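Local structure of fat acid-binding protein (Eubacterium ventriosum, 3NYI) at residues A[234-248]-A[282-295]. The protein probably binds long-chain fatty acids such as stearic acid, whose hydrocarbon chain it holds in an extended form. Sequence-based numbering, arbitrary orientation.
Sequences DNFIVSVGYGYDKEE and PYPIGLGVIRKYET. With STE (stearic acid), chain C.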
ATOM      1  N   ASP A 234      -2.689 -16.347  15.069  1.00 29.35           N
ATOM      2  CA  ASP A 234      -3.569 -15.623  15.986  1.00 28.44           C
ATOM      3  C   ASP A 234      -3.041 -14.225  16.268  1.00 28.52           C
ATOM      4  O   ASP A 234      -3.785 -13.354  16.717  1.00 24.50           O
ATOM      5  CB  ASP A 234      -3.686 -16.359  17.321  1.00 32.55           C
ATOM      6  CG  ASP A 234      -4.401 -17.693  17.205  1.00 49.69           C
ATOM      7  OD1 ASP A 234      -5.251 -17.845  16.300  1.00 51.62           O
ATOM      8  OD2 ASP A 234      -4.113 -18.581  18.039  1.00 54.57           O
ATOM      9  N   ASN A 235      -1.751 -14.015  16.030  1.00 27.83           N
ATOM     10  CA  ASN A 235      -1.136 -12.743  16.367  1.00 29.78           C
ATOM     11  C   ASN A 235      -1.112 -11.737  15.220  1.00 26.10           C
ATOM     12  O   ASN A 235      -0.502 -10.687  15.357  1.00 26.94           O
ATOM     13  CB  ASN A 235       0.260 -12.950  16.952  1.00 33.32           C
ATOM     14  CG  ASN A 235       0.220 -13.628  18.331  1.00 35.03           C
ATOM     15  OD1 ASN A 235      -0.807 -13.612  19.029  1.00 35.74           O
ATOM     16  ND2 ASN A 235       1.335 -14.217  18.725  1.00 47.00           N
ATOM     17  N   PHE A 236      -1.787 -12.062  14.121  1.00 20.57           N
ATOM     18  CA  PHE A 236      -1.804 -11.192  12.923  1.00 23.22           C
ATOM     19  C   PHE A 236      -3.184 -10.647  12.565  1.00 22.99           C
ATOM     20  O   PHE A 236      -4.204 -11.285  12.830  1.00 25.74           O
ATOM     21  CB  PHE A 236      -1.256 -11.947  11.702  1.00 21.61           C
ATOM     22  CG  PHE A 236       0.226 -12.128  11.728  1.00 22.32           C
ATOM     23  CD1 PHE A 236       1.049 -11.310  10.977  1.00 19.72           C
ATOM     24  CD2 PHE A 236       0.801 -13.120  12.523  1.00 22.55           C
ATOM     25  CE1 PHE A 236       2.437 -11.465  11.016  1.00 23.17           C
ATOM     26  CE2 PHE A 236       2.183 -13.291  12.553  1.00 26.00           C
ATOM     27  CZ  PHE A 236       2.997 -12.462  11.818  1.00 21.33           C
ATOM     28  N   ILE A 237      -3.191  -9.455  11.973  1.00 23.30           N
ATOM     29  CA  ILE A 237      -4.350  -8.888  11.290  1.00 24.18           C
ATOM     30  C   ILE A 237      -4.257  -9.264   9.813  1.00 26.50           C
ATOM     31  O   ILE A 237      -3.181  -9.228   9.240  1.00 24.39           O
ATOM     32  CB  ILE A 237      -4.313  -7.343  11.377  1.00 24.94           C
ATOM     33  CG1 ILE A 237      -4.443  -6.896  12.835  1.00 30.50           C
ATOM     34  CG2 ILE A 237      -5.404  -6.717  10.499  1.00 29.42           C
ATOM     35  CD1 ILE A 237      -5.738  -7.361  13.503  1.00 39.55           C
ATOM     36  N   VAL A 238      -5.371  -9.623   9.187  1.00 21.58           N
ATOM     37  CA  VAL A 238      -5.338 -10.017   7.783  1.00 22.76           C
ATOM     38  C   VAL A 238      -6.386  -9.230   6.979  1.00 29.63           C
ATOM     39  O   VAL A 238      -7.542  -9.119   7.402  1.00 25.08           O
ATOM     40  CB  VAL A 238      -5.578 -11.530   7.631  1.00 29.02           C
ATOM     41  CG1 VAL A 238      -5.452 -11.951   6.189  1.00 24.05           C
ATOM     42  CG2 VAL A 238      -4.602 -12.313   8.502  1.00 30.30           C
ATOM     43  N   SER A 239      -5.972  -8.642   5.857  1.00 22.93           N
ATOM     44  CA  SER A 239      -6.908  -7.933   4.969  1.00 22.95           C
ATOM     45  C   SER A 239      -6.628  -8.274   3.516  1.00 26.99           C
ATOM     46  O   SER A 239      -5.533  -8.741   3.183  1.00 26.89           O
ATOM     47  CB  SER A 239      -6.835  -6.415   5.153  1.00 23.07           C
ATOM     48  OG  SER A 239      -7.270  -6.031   6.449  1.00 24.69           O
ATOM     49  N   VAL A 240      -7.613  -8.026   2.654  1.00 28.73           N
ATOM     50  CA  VAL A 240      -7.512  -8.371   1.235  1.00 24.18           C
ATOM     51  C   VAL A 240      -7.488  -7.117   0.349  1.00 26.45           C
ATOM     52  O   VAL A 240      -8.111  -6.100   0.680  1.00 23.56           O
ATOM     53  CB  VAL A 240      -8.686  -9.306   0.797  1.00 25.93           C
ATOM     54  CG1 VAL A 240      -8.863  -9.298  -0.707  1.00 23.06           C
ATOM     55  CG2 VAL A 240      -8.465 -10.745   1.314  1.00 25.26           C
ATOM     56  N   GLY A 241      -6.760  -7.197  -0.767  1.00 21.99           N
ATOM     57  CA  GLY A 241      -6.805  -6.169  -1.808  1.00 25.39           C
ATOM     58  C   GLY A 241      -7.239  -6.762  -3.144  1.00 25.11           C
ATOM     59  O   GLY A 241      -6.835  -7.875  -3.508  1.00 26.46           O
ATOM     60  N   TYR A 242      -8.060  -6.025  -3.884  1.00 25.12           N
ATOM     61  CA  TYR A 242      -8.554  -6.499  -5.173  1.00 23.24           C
ATOM     62  C   TYR A 242      -8.442  -5.412  -6.234  1.00 24.23           C
ATOM     63  O   TYR A 242      -8.372  -4.223  -5.918  1.00 26.98           O
ATOM     64  CB  TYR A 242     -10.008  -6.966  -5.064  1.00 24.74           C
ATOM     65  CG  TYR A 242     -10.940  -5.918  -4.504  1.00 34.63           C
ATOM     66  CD1 TYR A 242     -11.519  -4.959  -5.331  1.00 33.43           C
ATOM     67  CD2 TYR A 242     -11.229  -5.876  -3.147  1.00 29.13           C
ATOM     68  CE1 TYR A 242     -12.366  -3.996  -4.823  1.00 35.94           C
ATOM     69  CE2 TYR A 242     -12.073  -4.912  -2.627  1.00 34.50           C
ATOM     70  CZ  TYR A 242     -12.637  -3.976  -3.468  1.00 38.08           C
ATOM     71  OH  TYR A 242     -13.480  -3.017  -2.954  1.00 44.17           O
ATOM     72  N   GLY A 243      -8.427  -5.835  -7.492  1.00 25.77           N
ATOM     73  CA  GLY A 243      -8.225  -4.929  -8.605  1.00 24.73           C
ATOM     74  C   GLY A 243      -9.530  -4.603  -9.299  1.00 31.65           C
ATOM     75  O   GLY A 243     -10.488  -4.150  -8.668  1.00 32.58           O
ATOM     76  N   TYR A 244      -9.568  -4.853 -10.601  1.00 27.53           N
ATOM     77  CA  TYR A 244     -10.685  -4.420 -11.432  1.00 34.14           C
ATOM     78  C   TYR A 244     -11.987  -5.133 -11.082  1.00 38.89           C
ATOM     79  O   TYR A 244     -13.058  -4.521 -11.035  1.00 36.15           O
ATOM     80  CB  TYR A 244     -10.337  -4.651 -12.902  1.00 36.79           C
ATOM     81  CG  TYR A 244     -11.430  -4.250 -13.867  1.00 37.91           C
ATOM     82  CD1 TYR A 244     -11.771  -2.915 -14.039  1.00 42.31           C
ATOM     83  CD2 TYR A 244     -12.098  -5.204 -14.619  1.00 41.36           C
ATOM     84  CE1 TYR A 244     -12.757  -2.535 -14.928  1.00 48.69           C
ATOM     85  CE2 TYR A 244     -13.090  -4.837 -15.515  1.00 48.79           C
ATOM     86  CZ  TYR A 244     -13.411  -3.499 -15.664  1.00 52.99           C
ATOM     87  OH  TYR A 244     -14.395  -3.122 -16.547  1.00 56.54           O
ATOM     88  N   ASP A 245     -11.889  -6.432 -10.831  1.00 39.95           N
ATOM     89  CA  ASP A 245     -13.069  -7.260 -10.608  1.00 43.99           C
ATOM     90  C   ASP A 245     -13.408  -7.365  -9.124  1.00 39.84           C
ATOM     91  O   ASP A 245     -12.833  -8.183  -8.408  1.00 38.84           O
ATOM     92  CB  ASP A 245     -12.843  -8.650 -11.198  1.00 41.02           C
ATOM     93  CG  ASP A 245     -14.073  -9.538 -11.105  1.00 42.60           C
ATOM     94  OD1 ASP A 245     -14.999  -9.225 -10.328  1.00 43.17           O
ATOM     95  OD2 ASP A 245     -14.104 -10.561 -11.817  1.00 39.85           O
ATOM     96  N   LYS A 246     -14.353  -6.540  -8.678  1.00 40.11           N
ATOM     97  CA  LYS A 246     -14.774  -6.522  -7.279  1.00 39.38           C
ATOM     98  C   LYS A 246     -15.375  -7.851  -6.809  1.00 39.87           C
ATOM     99  O   LYS A 246     -15.150  -8.265  -5.671  1.00 37.29           O
ATOM    100  CB  LYS A 246     -15.753  -5.375  -7.030  1.00 47.13           C
ATOM    101  CG  LYS A 246     -15.175  -4.010  -7.362  1.00 57.83           C
ATOM    102  CD  LYS A 246     -16.012  -2.884  -6.773  1.00 68.27           C
ATOM    103  CE  LYS A 246     -15.414  -1.516  -7.105  1.00 73.63           C
ATOM    104  NZ  LYS A 246     -15.468  -1.204  -8.565  1.00 71.76           N
ATOM    105  N   GLU A 247     -16.133  -8.511  -7.686  1.00 41.76           N
ATOM    106  CA  GLU A 247     -16.784  -9.775  -7.344  1.00 43.67           C
ATOM    107  C   GLU A 247     -15.762 -10.847  -7.026  1.00 41.85           C
ATOM    108  O   GLU A 247     -15.936 -11.637  -6.089  1.00 37.11           O
ATOM    109  CB  GLU A 247     -17.667 -10.271  -8.493  1.00 53.43           C
ATOM    110  CG  GLU A 247     -18.670  -9.268  -8.993  1.00 72.37           C
ATOM    111  CD  GLU A 247     -19.397  -8.572  -7.869  1.00 86.95           C
ATOM    112  OE1 GLU A 247     -19.727  -9.243  -6.865  1.00 89.69           O
ATOM    113  OE2 GLU A 247     -19.641  -7.352  -7.993  1.00 94.02           O
ATOM    114  N   GLU A 248     -14.713 -10.890  -7.839  1.00 43.04           N
ATOM    115  CA  GLU A 248     -13.617 -11.817  -7.618  1.00 37.23           C
ATOM    116  C   GLU A 248     -13.012 -11.517  -6.260  1.00 35.05           C
ATOM    117  O   GLU A 248     -12.711 -12.425  -5.483  1.00 44.85           O
ATOM    118  CB  GLU A 248     -12.554 -11.683  -8.709  1.00 34.44           C
ATOM    119  CG  GLU A 248     -11.413 -12.678  -8.542  1.00 39.76           C
ATOM    120  CD  GLU A 248     -10.246 -12.438  -9.488  1.00 41.59           C
ATOM    121  OE1 GLU A 248      -9.947 -11.265  -9.790  1.00 42.88           O
ATOM    122  OE2 GLU A 248      -9.614 -13.430  -9.916  1.00 40.18           O
ATOM    123  N   PRO A 282      -4.337  -4.062 -14.335  1.00 28.85           N
ATOM    124  CA  PRO A 282      -5.643  -3.955 -13.681  1.00 25.37           C
ATOM    125  C   PRO A 282      -6.083  -5.226 -12.949  1.00 27.72           C
ATOM    126  O   PRO A 282      -7.179  -5.214 -12.387  1.00 30.29           O
ATOM    127  CB  PRO A 282      -6.614  -3.700 -14.857  1.00 26.26           C
ATOM    128  CG  PRO A 282      -5.827  -3.960 -16.121  1.00 32.05           C
ATOM    129  CD  PRO A 282      -4.458  -4.443 -15.753  1.00 32.25           C
ATOM    130  N   TYR A 283      -5.275  -6.286 -12.928  1.00 27.18           N
ATOM    131  CA  TYR A 283      -5.739  -7.532 -12.293  1.00 23.89           C
ATOM    132  C   TYR A 283      -4.949  -8.047 -11.080  1.00 30.46           C
ATOM    133  O   TYR A 283      -4.775  -9.255 -10.936  1.00 31.38           O
ATOM    134  CB  TYR A 283      -5.858  -8.639 -13.340  1.00 28.33           C
ATOM    135  CG  TYR A 283      -6.649  -8.184 -14.543  1.00 39.33           C
ATOM    136  CD1 TYR A 283      -7.992  -7.857 -14.424  1.00 37.13           C
ATOM    137  CD2 TYR A 283      -6.046  -8.052 -15.786  1.00 38.47           C
ATOM    138  CE1 TYR A 283      -8.719  -7.420 -15.518  1.00 48.20           C
ATOM    139  CE2 TYR A 283      -6.765  -7.621 -16.886  1.00 44.05           C
ATOM    140  CZ  TYR A 283      -8.098  -7.309 -16.746  1.00 45.75           C
ATOM    141  OH  TYR A 283      -8.813  -6.879 -17.840  1.00 50.43           O
ATOM    142  N   PRO A 284      -4.507  -7.151 -10.181  1.00 31.10           N
ATOM    143  CA  PRO A 284      -3.831  -7.678  -8.989  1.00 24.91           C
ATOM    144  C   PRO A 284      -4.845  -8.221  -7.987  1.00 26.62           C
ATOM    145  O   PRO A 284      -5.964  -7.716  -7.930  1.00 27.70           O
ATOM    146  CB  PRO A 284      -3.162  -6.440  -8.389  1.00 23.84           C
ATOM    147  CG  PRO A 284      -3.976  -5.255  -8.906  1.00 25.22           C
ATOM    148  CD  PRO A 284      -4.851  -5.726 -10.043  1.00 29.71           C
ATOM    149  N   ILE A 285      -4.464  -9.229  -7.209  1.00 23.79           N
ATOM    150  CA  ILE A 285      -5.339  -9.718  -6.149  1.00 21.79           C
ATOM    151  C   ILE A 285      -4.487 -10.424  -5.106  1.00 22.58           C
ATOM    152  O   ILE A 285      -3.525 -11.105  -5.437  1.00 23.37           O
ATOM    153  CB  ILE A 285      -6.429 -10.658  -6.692  1.00 31.39           C
ATOM    154  CG1 ILE A 285      -7.399 -11.057  -5.572  1.00 37.04           C
ATOM    155  CG2 ILE A 285      -5.814 -11.880  -7.378  1.00 31.57           C
ATOM    156  CD1 ILE A 285      -8.747 -11.553  -6.078  1.00 40.66           C
ATOM    157  N   GLY A 286      -4.803 -10.221  -3.838  1.00 21.69           N
ATOM    158  CA  GLY A 286      -3.944 -10.773  -2.807  1.00 25.86           C
ATOM    159  C   GLY A 286      -4.375 -10.375  -1.425  1.00 26.51           C
ATOM    160  O   GLY A 286      -5.478  -9.867  -1.228  1.00 26.35           O
ATOM    161  N   LEU A 287      -3.502 -10.630  -0.461  1.00 25.02           N
ATOM    162  CA  LEU A 287      -3.803 -10.327   0.924  1.00 23.40           C
ATOM    163  C   LEU A 287      -2.562  -9.773   1.592  1.00 21.15           C
ATOM    164  O   LEU A 287      -1.439 -10.044   1.163  1.00 22.26           O
ATOM    165  CB  LEU A 287      -4.310 -11.577   1.671  1.00 23.77           C
ATOM    166  CG  LEU A 287      -3.311 -12.712   1.898  1.00 33.01           C
ATOM    167  CD1 LEU A 287      -3.651 -13.477   3.165  1.00 34.49           C
ATOM    168  CD2 LEU A 287      -3.297 -13.653   0.702  1.00 35.79           C
ATOM    169  N   GLY A 288      -2.782  -8.956   2.618  1.00 20.90           N
ATOM    170  CA  GLY A 288      -1.715  -8.414   3.435  1.00 21.21           C
ATOM    171  C   GLY A 288      -1.915  -8.826   4.880  1.00 25.52           C
ATOM    172  O   GLY A 288      -3.047  -9.055   5.333  1.00 20.40           O
ATOM    173  N   VAL A 289      -0.815  -8.947   5.609  1.00 19.62           N
ATOM    174  CA  VAL A 289      -0.904  -9.298   7.019  1.00 21.21           C
ATOM    175  C   VAL A 289       0.070  -8.429   7.782  1.00 20.74           C
ATOM    176  O   VAL A 289       1.053  -7.938   7.220  1.00 19.83           O
ATOM    177  CB  VAL A 289      -0.574 -10.796   7.280  1.00 20.97           C
ATOM    178  CG1 VAL A 289      -1.373 -11.672   6.335  1.00 19.80           C
ATOM    179  CG2 VAL A 289       0.940 -11.051   7.131  1.00 20.25           C
ATOM    180  N   ILE A 290      -0.203  -8.233   9.060  1.00 21.60           N
ATOM    181  CA  ILE A 290       0.726  -7.517   9.922  1.00 18.34           C
ATOM    182  C   ILE A 290       0.499  -7.970  11.346  1.00 17.16           C
ATOM    183  O   ILE A 290      -0.607  -8.402  11.689  1.00 19.32           O
ATOM    184  CB  ILE A 290       0.537  -5.972   9.816  1.00 19.68           C
ATOM    185  CG1 ILE A 290       1.769  -5.225  10.346  1.00 25.07           C
ATOM    186  CG2 ILE A 290      -0.716  -5.544  10.568  1.00 17.82           C
ATOM    187  CD1 ILE A 290       1.792  -3.691   9.991  1.00 25.45           C
ATOM    188  N   ARG A 291       1.532  -7.873  12.180  1.00 20.48           N
ATOM    189  CA  ARG A 291       1.412  -8.287  13.577  1.00 29.41           C
ATOM    190  C   ARG A 291       0.506  -7.314  14.315  1.00 30.62           C
ATOM    191  O   ARG A 291       0.523  -6.120  14.035  1.00 23.59           O
ATOM    192  CB  ARG A 291       2.776  -8.305  14.280  1.00 26.93           C
ATOM    193  CG  ARG A 291       3.588  -9.567  14.090  1.00 38.17           C
ATOM    194  CD  ARG A 291       2.973 -10.721  14.846  1.00 38.15           C
ATOM    195  NE  ARG A 291       3.081 -10.547  16.289  1.00 52.68           N
ATOM    196  CZ  ARG A 291       4.065 -11.048  17.031  1.00 52.26           C
ATOM    197  NH1 ARG A 291       5.046 -11.745  16.468  1.00 48.37           N
ATOM    198  NH2 ARG A 291       4.070 -10.840  18.336  1.00 49.74           N
ATOM    199  N   LYS A 292      -0.283  -7.823  15.259  1.00 21.82           N
ATOM    200  CA  LYS A 292      -1.022  -6.936  16.160  1.00 23.08           C
ATOM    201  C   LYS A 292      -0.042  -6.332  17.154  1.00 29.19           C
ATOM    202  O   LYS A 292       0.674  -7.062  17.840  1.00 33.20           O
ATOM    203  CB  LYS A 292      -2.107  -7.695  16.927  1.00 24.79           C
ATOM    204  CG  LYS A 292      -3.058  -8.495  16.074  1.00 25.65           C
ATOM    205  CD  LYS A 292      -3.685  -9.589  16.959  1.00 35.62           C
ATOM    206  CE  LYS A 292      -4.893 -10.230  16.317  1.00 36.45           C
ATOM    207  NZ  LYS A 292      -5.549 -11.165  17.277  1.00 38.32           N
ATOM    208  N   TYR A 293      -0.001  -5.004  17.240  1.00 21.34           N
ATOM    209  CA  TYR A 293       0.970  -4.359  18.131  1.00 26.63           C
ATOM    210  C   TYR A 293       0.924  -4.902  19.569  1.00 32.47           C
ATOM    211  O   TYR A 293       1.954  -4.965  20.231  1.00 30.84           O
ATOM    212  CB  TYR A 293       0.821  -2.833  18.134  1.00 28.84           C
ATOM    213  CG  TYR A 293      -0.221  -2.325  19.103  1.00 29.24           C
ATOM    214  CD1 TYR A 293       0.113  -2.042  20.425  1.00 31.38           C
ATOM    215  CD2 TYR A 293      -1.537  -2.130  18.699  1.00 30.86           C
ATOM    216  CE1 TYR A 293      -0.843  -1.585  21.322  1.00 33.57           C
ATOM    217  CE2 TYR A 293      -2.493  -1.667  19.587  1.00 28.52           C
ATOM    218  CZ  TYR A 293      -2.141  -1.401  20.896  1.00 33.16           C
ATOM    219  OH  TYR A 293      -3.092  -0.938  21.775  1.00 37.82           O
ATOM    220  N   GLU A 294      -0.265  -5.284  20.034  1.00 26.84           N
ATOM    221  CA  GLU A 294      -0.462  -5.770  21.413  1.00 38.66           C
ATOM    222  C   GLU A 294       0.399  -6.978  21.737  1.00 36.11           C
ATOM    223  O   GLU A 294       0.680  -7.262  22.906  1.00 40.46           O
ATOM    224  CB  GLU A 294      -1.919  -6.188  21.656  1.00 38.97           C
ATOM    225  CG  GLU A 294      -2.928  -5.078  21.533  1.00 50.81           C
ATOM    226  CD  GLU A 294      -3.555  -5.027  20.157  1.00 52.26           C
ATOM    227  OE1 GLU A 294      -2.858  -5.365  19.176  1.00 35.78           O
ATOM    228  OE2 GLU A 294      -4.743  -4.650  20.061  1.00 64.13           O
ATOM    229  N   THR A 295       0.787  -7.705  20.698  1.00 29.20           N
ATOM    230  CA  THR A 295       1.469  -8.978  20.867  1.00 31.09           C
ATOM    231  C   THR A 295       2.988  -8.826  20.830  1.00 34.34           C
ATOM    232  O   THR A 295       3.728  -9.784  21.068  1.00 36.96           O
ATOM    233  CB  THR A 295       0.998  -9.995  19.796  1.00 38.12           C
ATOM    234  OG1 THR A 295       1.398  -9.548  18.497  1.00 35.78           O
ATOM    235  CG2 THR A 295      -0.515 -10.115  19.819  1.00 35.40           C
TER
HETATM  236  C1  STE C 301       5.972   7.053  -8.217  1.00 31.98           C
HETATM  237  O1  STE C 301       6.780   7.582  -7.517  1.00 27.25           O
HETATM  238  O2  STE C 301       5.951   7.308  -9.385  1.00 30.53           O
HETATM  239  C2  STE C 301       5.125   5.886  -7.657  1.00 23.87           C
HETATM  240  C3  STE C 301       5.733   4.523  -8.074  1.00 20.47           C
HETATM  241  C4  STE C 301       4.815   3.367  -7.604  1.00 21.29           C
HETATM  242  C5  STE C 301       5.507   1.997  -7.781  1.00 22.03           C
HETATM  243  C6  STE C 301       4.545   0.863  -7.357  1.00 20.91           C
HETATM  244  C7  STE C 301       5.172  -0.530  -7.620  1.00 20.93           C
HETATM  245  C8  STE C 301       4.229  -1.610  -7.029  1.00 22.96           C
HETATM  246  C9  STE C 301       4.781  -3.032  -7.277  1.00 23.43           C
HETATM  247  C10 STE C 301       3.752  -4.067  -6.746  1.00 26.88           C
HETATM  248  C11 STE C 301       3.859  -4.120  -5.221  1.00 23.16           C
HETATM  249  C12 STE C 301       2.520  -3.985  -4.457  1.00 23.79           C
HETATM  250  C13 STE C 301       1.271  -4.396  -5.253  1.00 26.16           C
HETATM  251  C14 STE C 301       0.423  -5.294  -4.312  1.00 23.51           C
HETATM  252  C15 STE C 301      -1.024  -5.444  -4.836  1.00 20.19           C
HETATM  253  C16 STE C 301      -1.698  -6.621  -4.089  1.00 24.74           C
HETATM  254  C17 STE C 301      -2.329  -6.112  -2.775  1.00 22.18           C
HETATM  255  C18 STE C 301      -3.157  -7.226  -2.094  1.00 23.96           C
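Bends at chi2 (-71°) and chi3 (-69°) fold the Arg291 side chain back over Phe236 and set one face of its guanidinium against Asn235 CB. Arg291 CD lies over one face of the Phe236 ring, 3.7 Å from its centroid, a CH-pi contact. Lys292, by contrast, is extended beyond CG; it runs past Ile237 so that NZ donates to Asp234 O at 2.9 Å, almost in line with the carbonyl, while its backbone N bonds to Asn235 O. Arg291 grips Thr295 OG1 side-on with NE and NH2, each at 3.0 Å and in the guanidinium plane, and OG1 in turn donates to Lys292 O at 2.7 Å. A valine in place of Thr295 would probably deprive the guanidinium of this shared acceptor and let it swing off Asn235. Between strands 236-242 and 285-291 the antiparallel ladder pairs Ile237 with Ile290, Ser239 with Gly288 and Gly241 with Gly286, two backbone bonds each. The last pair, both glycines, lies at the methyl end of the fatty-acid site, stearic acid C18 being 3.4 Å from Gly286 C. On the other face Leu287 and Ile285 pack against helices 213-231 and 246-260, Val240 against helix 246-260, and Val238 meets Leu264, whereas Ile237 and Ser239 meet helix 128-143. Strands 163-167 and 270-271 flank the pair within the mixed sheet of this DegV-family protein.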